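Local coordinates for glutathione S-transferase (PDB 5ZFG) that metabolises the insecticide diazinon as a member of the glutathione transferase superfamily, probably by conjugating it with glutathione, at the interface of chains A and B. Sequence-based numbering; all coordinates share one arbitrary frame. Chains: chain A/B, Glutathione S-transferase.

Contact 1: the interface of chains A and B. Residues chain A 89, 92, 96; chain B 72-73, 76.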
ATOM      1  N   PRO A  89       6.775 -17.253   0.995  1.00 11.98           N
ATOM      2  CA  PRO A  89       7.182 -15.843   1.173  1.00 13.70           C
ATOM      3  C   PRO A  89       7.505 -15.107  -0.114  1.00 11.86           C
ATOM      4  O   PRO A  89       7.048 -13.972  -0.296  1.00 11.31           O
ATOM      5  CB  PRO A  89       8.406 -15.960   2.097  1.00 16.51           C
ATOM      6  CG  PRO A  89       8.132 -17.217   2.890  1.00 17.48           C
ATOM      7  CD  PRO A  89       7.471 -18.158   1.924  1.00 16.80           C
ATOM      8  N   ARG A  92       4.343 -14.715  -2.170  1.00 11.65           N
ATOM      9  CA  ARG A  92       3.504 -13.740  -1.480  0.58 11.14           C
ATOM     10  C   ARG A  92       4.026 -12.324  -1.682  1.00  9.54           C
ATOM     11  O   ARG A  92       3.237 -11.375  -1.821  1.00  6.00           O
ATOM     12  CB  ARG A  92       3.426 -14.072   0.010  0.58 11.85           C
ATOM     13  CG  ARG A  92       2.610 -13.066   0.831  0.58 11.00           C
ATOM     14  CD  ARG A  92       2.059 -13.700   2.108  0.58 12.22           C
ATOM     15  NE  ARG A  92       0.987 -14.652   1.831  0.58 10.35           N
ATOM     16  CZ  ARG A  92      -0.083 -14.822   2.601  0.58  9.69           C
ATOM     17  NH1 ARG A  92      -0.236 -14.104   3.706  0.58  8.82           N
ATOM     18  NH2 ARG A  92      -1.008 -15.708   2.265  0.58 12.70           N
ATOM     19  N   ASN A  96       2.125  -8.963  -2.854  1.00  5.53           N
ATOM     20  CA  ASN A  96       2.168  -7.751  -2.045  1.00  6.39           C
ATOM     21  C   ASN A  96       2.740  -6.584  -2.829  1.00  6.02           C
ATOM     22  O   ASN A  96       2.225  -5.463  -2.737  1.00  4.24           O
ATOM     23  CB  ASN A  96       2.988  -7.985  -0.782  1.00  5.14           C
ATOM     24  CG  ASN A  96       2.256  -8.850   0.247  1.00  4.65           C
ATOM     25  OD1 ASN A  96       1.041  -9.085   0.151  1.00  5.68           O
ATOM     26  ND2 ASN A  96       3.003  -9.333   1.241  1.00  6.66           N
TER
ATOM     27  N   GLN B  72       7.138  -6.594   4.620  1.00  3.99           N
ATOM     28  CA  GLN B  72       6.387  -7.840   4.785  1.00  5.35           C
ATOM     29  C   GLN B  72       7.230  -9.057   4.408  1.00  6.64           C
ATOM     30  O   GLN B  72       7.186 -10.096   5.089  1.00  6.56           O
ATOM     31  CB  GLN B  72       5.106  -7.758   3.951  1.00  4.31           C
ATOM     32  CG  GLN B  72       4.152  -6.684   4.504  1.00  5.66           C
ATOM     33  CD  GLN B  72       3.116  -6.206   3.503  1.00 13.32           C
ATOM     34  OE1 GLN B  72       3.365  -6.179   2.302  1.00  6.34           O
ATOM     35  NE2 GLN B  72       1.942  -5.808   4.007  1.00 11.72           N
ATOM     36  N   TYR B  73       8.039  -8.928   3.357  1.00  4.69           N
ATOM     37  CA  TYR B  73       8.815 -10.061   2.857  1.00  6.88           C
ATOM     38  C   TYR B  73       9.929 -10.440   3.823  1.00  7.31           C
ATOM     39  O   TYR B  73      10.140 -11.623   4.094  1.00  6.83           O
ATOM     40  CB  TYR B  73       9.389  -9.722   1.487  1.00  5.22           C
ATOM     41  CG  TYR B  73      10.463 -10.687   0.996  1.00  7.13           C
ATOM     42  CD1 TYR B  73      10.127 -11.969   0.598  1.00 10.00           C
ATOM     43  CD2 TYR B  73      11.792 -10.303   0.942  1.00 11.38           C
ATOM     44  CE1 TYR B  73      11.092 -12.854   0.148  1.00 10.47           C
ATOM     45  CE2 TYR B  73      12.776 -11.186   0.502  1.00 10.47           C
ATOM     46  CZ  TYR B  73      12.408 -12.458   0.104  1.00 10.55           C
ATOM     47  OH  TYR B  73      13.362 -13.342  -0.357  1.00 16.66           O
ATOM     48  N   ASP B  76       8.160 -12.361   6.580  1.00  8.48           N
ATOM     49  CA  ASP B  76       7.628 -13.646   6.105  1.00 11.13           C
ATOM     50  C   ASP B  76       8.740 -14.643   5.803  1.00  8.39           C
ATOM     51  O   ASP B  76       8.601 -15.840   6.077  1.00 11.96           O
ATOM     52  CB  ASP B  76       6.787 -13.458   4.836  1.00  9.78           C
ATOM     53  CG  ASP B  76       5.478 -12.710   5.081  1.00  9.06           C
ATOM     54  OD1 ASP B  76       5.039 -12.611   6.244  1.00 10.80           O
ATOM     55  OD2 ASP B  76       4.888 -12.236   4.078  1.00  9.51           O
TER
HETATM   56  O   HOH W   1       6.358 -11.845   1.554  1.00  7.41           O
HETATM   57  O   HOH W   2       2.560 -10.829   3.806  1.00  8.95           O

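Contact 2: the interface of chains A and B. Residues chain A 100-101, 104-105; chain B 51, 66, 103.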
ATOM      1  N   CYS A 100       0.869  -2.953  -3.731  1.00  5.26           N
ATOM      2  CA  CYS A 100       1.461  -1.648  -3.451  1.00  5.40           C
ATOM      3  C   CYS A 100       1.637  -0.831  -4.727  1.00  3.17           C
ATOM      4  O   CYS A 100       1.385   0.378  -4.735  1.00  6.33           O
ATOM      5  CB  CYS A 100       2.820  -1.822  -2.761  1.00  5.07           C
ATOM      6  SG  CYS A 100       2.733  -2.480  -1.092  1.00  9.44           S
ATOM      7  N   PHE A 101       2.105  -1.478  -5.802  1.00  5.70           N
ATOM      8  CA  PHE A 101       2.314  -0.803  -7.086  1.00  5.27           C
ATOM      9  C   PHE A 101       1.008  -0.220  -7.617  1.00  7.65           C
ATOM     10  O   PHE A 101       0.984   0.903  -8.135  1.00  8.03           O
ATOM     11  CB  PHE A 101       2.924  -1.797  -8.088  1.00  7.26           C
ATOM     12  CG  PHE A 101       2.897  -1.330  -9.538  1.00  8.28           C
ATOM     13  CD1 PHE A 101       3.581  -0.191  -9.932  1.00  9.72           C
ATOM     14  CD2 PHE A 101       2.200  -2.057 -10.501  1.00  8.44           C
ATOM     15  CE1 PHE A 101       3.567   0.231 -11.257  1.00 10.27           C
ATOM     16  CE2 PHE A 101       2.171  -1.637 -11.836  1.00  9.34           C
ATOM     17  CZ  PHE A 101       2.864  -0.496 -12.209  1.00 10.34           C
ATOM     18  N   SER A 104       0.277   2.860  -5.158  1.00  7.84           N
ATOM     19  CA  SER A 104       1.236   3.961  -5.175  1.00  9.22           C
ATOM     20  C   SER A 104       1.371   4.626  -6.540  1.00 11.31           C
ATOM     21  O   SER A 104       1.746   5.807  -6.607  1.00 11.33           O
ATOM     22  CB  SER A 104       2.620   3.460  -4.759  1.00  7.23           C
ATOM     23  OG  SER A 104       3.216   2.687  -5.793  1.00  8.16           O
ATOM     24  N   SER A 105       1.084   3.898  -7.623  1.00  6.38           N
ATOM     25  CA  SER A 105       1.554   4.294  -8.947  0.63  9.37           C
ATOM     26  C   SER A 105       0.541   4.041 -10.060  1.00 11.16           C
ATOM     27  O   SER A 105       0.117   4.979 -10.745  1.00  9.85           O
ATOM     28  CB  SER A 105       2.863   3.557  -9.270  0.63 12.32           C
ATOM     29  OG  SER A 105       3.841   3.786  -8.266  0.63 14.08           O
TER
ATOM     30  N   GLN B  51      10.216   0.844 -11.587  1.00 14.38           N
ATOM     31  CA  GLN B  51       9.564   2.062 -11.121  1.00  9.26           C
ATOM     32  C   GLN B  51      10.545   3.200 -10.837  1.00 11.13           C
ATOM     33  O   GLN B  51      10.099   4.335 -10.642  1.00 10.55           O
ATOM     34  CB  GLN B  51       8.728   1.755  -9.863  1.00 11.27           C
ATOM     35  CG  GLN B  51       7.611   0.733 -10.081  1.00 11.50           C
ATOM     36  CD  GLN B  51       7.070   0.153  -8.763  1.00 10.35           C
ATOM     37  OE1 GLN B  51       7.215  -1.040  -8.503  1.00 14.05           O
ATOM     38  NE2 GLN B  51       6.471   1.006  -7.925  1.00  9.54           N
ATOM     39  N   GLU B  66       8.973  -1.425  -3.518  1.00  6.92           N
ATOM     40  CA  GLU B  66       7.893  -1.036  -2.607  1.00  6.36           C
ATOM     41  C   GLU B  66       8.237  -1.373  -1.156  1.00  6.63           C
ATOM     42  O   GLU B  66       8.179  -2.542  -0.748  1.00  5.64           O
ATOM     43  CB  GLU B  66       6.557  -1.682  -3.015  1.00  5.60           C
ATOM     44  CG  GLU B  66       6.044  -1.161  -4.354  1.00  7.37           C
ATOM     45  CD  GLU B  66       5.395   0.211  -4.269  1.00  8.41           C
ATOM     46  OE1 GLU B  66       5.210   0.749  -3.157  1.00 11.52           O
ATOM     47  OE2 GLU B  66       5.048   0.772  -5.339  1.00 12.76           O
ATOM     48  N   LEU B 103       1.180   4.758   3.504  1.00  5.14           N
ATOM     49  CA  LEU B 103       1.470   4.950   2.086  1.00  6.11           C
ATOM     50  C   LEU B 103       0.418   5.824   1.415  1.00 10.17           C
ATOM     51  O   LEU B 103       0.757   6.720   0.626  1.00 11.23           O
ATOM     52  CB  LEU B 103       1.546   3.589   1.386  1.00  8.02           C
ATOM     53  CG  LEU B 103       1.666   3.551  -0.150  1.00  8.53           C
ATOM     54  CD1 LEU B 103       2.895   4.307  -0.642  1.00 12.94           C
ATOM     55  CD2 LEU B 103       1.725   2.115  -0.651  1.00 13.15           C
TER

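Contact 1: the interface of chains A and B
The ring of B:Tyr73 meets the carbonyl of A:Pro89 edge-on: the backbone oxygen O of A:Pro89 lies in the ring plane, 3.8 Å from ring atom CD1 of B:Tyr73. Water 1 shares that edge. At the other end of the patch the amides of A:Asn96 and B:Gln72 meet with their planes turned 42° apart. B:Gln72 reaches across on an extended chain and sets its carbonyl oxygen OE1 over a face of the A:Asn96 amide, 3.3 Å from ND2 of A:Asn96, a contact rather than a hydrogen bond.

Here helix 67-78 of chain B faces the start of helix 89-114 of chain A across the subunit interface, in the manner of glutathione transferase dimers. Between the flat groups the carboxylate of B:Asp76 organises the solvent, and the patch illustrates how bound water can join two protein surfaces. OD2 of B:Asp76 lies 2.9 Å from water 1, which also touches the carbonyl oxygen of A:Pro89. OD2 of B:Asp76 is also 2.7 Å from water 2. That water takes an N-H from ND2 of A:Asn96 at 3.0 Å. One carboxylate oxygen thus reaches two points on the opposing helix, about two turns apart, through separate waters.

A:Arg92 passes this carboxylate with its aliphatic part, CD lying 3.7 Å from OD2 of B:Asp76. The chain bends at its third torsion (chi3 -71°), which turns the guanidinium away from the acid, its plane 73° from the carboxylate. With NE of A:Arg92 5.1 Å from OD2 of B:Asp76, the opposite charges may attract at a distance without pairing. The proline ring closes the patch, CG of A:Pro89 standing 3.5 Å from the backbone oxygen O of B:Asp76.

Contact 2: the interface of chains A and B
A:Ser104 and B:Glu66 meet through a short hydrogen bond, in which the hydroxyl OG of A:Ser104 donates to the carboxylate oxygen OE2 of B:Glu66 at 2.7 Å. The hydroxyl arrives on the syn side of OE2, a little out of the carboxylate plane. Beside this bond the carboxylate lies against A:Cys100, whose CB is 3.6 Å from CD of B:Glu66, while the thiol points elsewhere. A second contact lies beside it: ring atom CD1 of A:Phe101 sits over the face of the B:Gln51 amide, 3.7 Å from CD of B:Gln51, with the two planes 58° apart.

These first-shell groups are positioned from both chains. NE2 of B:Gln51 donates to OE2 of B:Glu66 at 3.0 Å, coming to the anti side with the acceptor in its own amide plane, though well out of the carboxylate plane, so OE2 is gripped from two directions. The B:Glu66 chain folds at its second torsion (chi2 -78°) to lay the carboxylate along the opposing helix. On that helix, OG of A:Ser104 stands between its own backbone N and carbonyl carbon (chi1 73°), a turn that lets it reach back towards A:Cys100 while meeting B:Glu66. OG of A:Ser104 is 3.1 Å from the carbonyl oxygen O of A:Cys100, a bond made from above the carbonyl plane. OG of A:Ser105 lies 2.8 Å from OG of A:Ser104 and may be the donor in that pair. The one hydrogen of the A:Ser104 hydroxyl cannot fully serve both OE2 of B:Glu66 and O of A:Cys100, so the A:Cys100 bond is likely to be the secondary one. An alanine in place of B:Glu66 would probably leave the A:Ser104 hydroxyl and the B:Gln51 amide without their shared acceptor and open a gap where the carboxylate packs on A:Cys100.

B:Glu66 joins strand 62-65 to helix 67-78 in the N-terminal thioredoxin-like domain, pressed against helix 89-114 of the partner's helical domain.

Contact 1 and contact 2 lie about 15 Å apart, measured between the centres of their C-alpha atoms, and are strung along one element, helix 89-114 of chain A. Its first turns serve contact 1 and its middle serves contact 2. Across from it, contact 1 uses helix 67-78 of chain B, and contact 2 uses the residue just before that helix, with B:Gln51 and the partner's own helix 89-114. The water-mediated and direct patches, with their two-fold twins, thus mostly pair the N-terminal domain of one subunit with the helical domain of the other, as in typical glutathione transferase dimers.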